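Local coordinates for protein A putative transcriptional regulator (Rhodococcus sp., PDB 2HKU) that probably binds DNA as a TetR-family transcriptional regulator, a mainly helical protein found here as a two-chain assembly, at residues 24-29 with 67-72. Numbering follows the deposited sequence.
Sequences ALFTAA and FVEVAC
The ring of F26 takes V70 over one face: methyl CG2 of V70 sits 4.1 Å from the ring centroid and 18° off the ring normal, a CH-pi contact displaced toward the rim that carries CD1 and CE1. At the edge the ring meets E69, whose CB lies in the ring plane 3.9 Å from F26 CE1, while the backbone O of E69 comes within 3.8 Å of F26 CZ. CZ also reaches the backbone of the other helix, 3.7 Å from V70 CA. What brings the ring across is the first torsion of F26, with CG anti to the backbone N (chi1 -155°); the CB itself does not aim at the partner helix. One turn on, the CB of A29 points toward helix 63-87 and touches the same V70 CG2 at 3.7 Å, so that methyl touches both A29 and the face of F26. Helix 21-36 opens the TetR-type DNA-binding domain and helix 63-87 runs from it into the larger helical body; the axes of segments 24-29 and 67-72 pass 10.1 Å apart at a crossing angle of -73°. Replacing F26 by an alanine would probably open a gap between the helices, leaving V70 CG2 without its aromatic cover, and would remove the ring edge that packs against E69 CB. Y60 of the predicted helix-turn-helix touches both F26 and E69. The extended E69 side chain carries its carboxylate past the ring to salt bridges with R65 on its own helix and R22 on helix 21-36, the latter a charged tie between the same two helices beside the apolar packing.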
loop_
_atom_site.group_PDB
_atom_site.type_symbol
_atom_site.label_atom_id
_atom_site.label_comp_id
_atom_site.label_asym_id
_atom_site.label_seq_id
_atom_site.Cartn_x
_atom_site.Cartn_y
_atom_site.Cartn_z
ATOM N N ALA A 24 0.043 17.933 -24.278
ATOM C CA ALA A 24 -0.462 19.038 -23.457
ATOM C C ALA A 24 -1.416 18.499 -22.367
ATOM O O ALA A 24 -1.337 18.879 -21.212
ATOM C CB ALA A 24 -1.163 20.140 -24.328
ATOM N N LEU A 25 -2.307 17.622 -22.776
ATOM C CA LEU A 25 -3.271 16.955 -21.866
ATOM C C LEU A 25 -2.568 16.136 -20.765
ATOM O O LEU A 25 -2.831 16.279 -19.538
ATOM C CB LEU A 25 -4.216 16.082 -22.695
ATOM C CG LEU A 25 -5.388 16.840 -23.308
ATOM C CD1 LEU A 25 -6.151 15.898 -24.224
ATOM C CD2 LEU A 25 -6.336 17.361 -22.215
ATOM N N PHE A 26 -1.584 15.368 -21.223
ATOM C CA PHE A 26 -0.844 14.492 -20.352
ATOM C C PHE A 26 -0.144 15.251 -19.272
ATOM O O PHE A 26 -0.243 14.909 -18.098
ATOM C CB PHE A 26 0.083 13.568 -21.136
ATOM C CG PHE A 26 0.398 12.266 -20.388
ATOM C CD1 PHE A 26 -0.458 11.176 -20.483
ATOM C CD2 PHE A 26 1.545 12.140 -19.597
ATOM C CE1 PHE A 26 -0.172 9.993 -19.818
ATOM C CE2 PHE A 26 1.823 10.934 -18.935
ATOM C CZ PHE A 26 0.992 9.890 -19.060
ATOM N N THR A 27 0.548 16.331 -19.649
ATOM C CA THR A 27 1.227 17.190 -18.690
ATOM C C THR A 27 0.278 17.862 -17.701
ATOM O O THR A 27 0.570 17.903 -16.542
ATOM C CB THR A 27 2.105 18.271 -19.459
ATOM O OG1 THR A 27 3.124 17.553 -20.185
ATOM C CG2 THR A 27 2.772 19.258 -18.517
ATOM N N ALA A 28 -0.833 18.433 -18.177
ATOM C CA ALA A 28 -1.710 19.166 -17.307
ATOM C C ALA A 28 -2.286 18.124 -16.341
ATOM O O ALA A 28 -2.292 18.320 -15.140
ATOM C CB ALA A 28 -2.804 19.778 -18.109
ATOM N N ALA A 29 -2.734 17.009 -16.919
ATOM C CA ALA A 29 -3.301 15.878 -16.120
ATOM C C ALA A 29 -2.337 15.446 -15.082
ATOM O O ALA A 29 -2.715 15.295 -13.912
ATOM C CB ALA A 29 -3.657 14.718 -17.000
ATOM N N PHE A 67 -6.361 9.019 -16.223
ATOM C CA PHE A 67 -5.891 8.932 -14.873
ATOM C C PHE A 67 -4.952 7.729 -14.717
ATOM O O PHE A 67 -3.859 7.875 -14.175
ATOM C CB PHE A 67 -7.058 8.703 -13.879
ATOM C CG PHE A 67 -6.596 8.705 -12.442
ATOM C CD1 PHE A 67 -6.225 9.920 -11.839
ATOM C CD2 PHE A 67 -6.406 7.558 -11.779
ATOM C CE1 PHE A 67 -5.775 9.975 -10.549
ATOM C CE2 PHE A 67 -6.000 7.564 -10.453
ATOM C CZ PHE A 67 -5.674 8.734 -9.829
ATOM N N VAL A 68 -5.398 6.528 -15.147
ATOM C CA VAL A 68 -4.512 5.394 -14.995
ATOM C C VAL A 68 -3.204 5.571 -15.830
ATOM O O VAL A 68 -2.104 5.224 -15.356
ATOM C CB VAL A 68 -5.276 4.002 -15.302
ATOM C CG1 VAL A 68 -4.290 2.845 -15.267
ATOM C CG2 VAL A 68 -6.395 3.826 -14.316
ATOM N N GLU A 69 -3.295 6.066 -17.070
ATOM C CA GLU A 69 -2.054 6.196 -17.822
ATOM C C GLU A 69 -1.112 7.174 -17.118
ATOM O O GLU A 69 0.079 6.899 -16.980
ATOM C CB GLU A 69 -2.285 6.709 -19.235
ATOM C CG GLU A 69 -2.777 5.637 -20.137
ATOM C CD GLU A 69 -2.829 6.100 -21.552
ATOM O OE1 GLU A 69 -2.102 7.052 -21.947
ATOM O OE2 GLU A 69 -3.613 5.499 -22.244
ATOM N N VAL A 70 -1.653 8.312 -16.680
ATOM C CA VAL A 70 -0.864 9.307 -15.925
ATOM C C VAL A 70 -0.196 8.681 -14.694
ATOM O O VAL A 70 1.014 8.988 -14.371
ATOM C CB VAL A 70 -1.785 10.529 -15.528
ATOM C CG1 VAL A 70 -1.216 11.352 -14.406
ATOM C CG2 VAL A 70 -2.131 11.394 -16.766
ATOM N N ALA A 71 -0.974 7.821 -13.977
ATOM C CA ALA A 71 -0.515 7.236 -12.732
ATOM C C ALA A 71 0.623 6.243 -12.974
ATOM O O ALA A 71 1.629 6.263 -12.300
ATOM C CB ALA A 71 -1.702 6.551 -11.968
ATOM N N CYS A 72 0.443 5.377 -13.960
ATOM C CA CYS A 72 1.477 4.504 -14.423
ATOM C C CYS A 72 2.788 5.231 -14.873
ATOM O O CYS A 72 3.837 4.837 -14.458
ATOM C CB CYS A 72 0.931 3.657 -15.557
ATOM S SG CYS A 72 -0.356 2.442 -14.830
#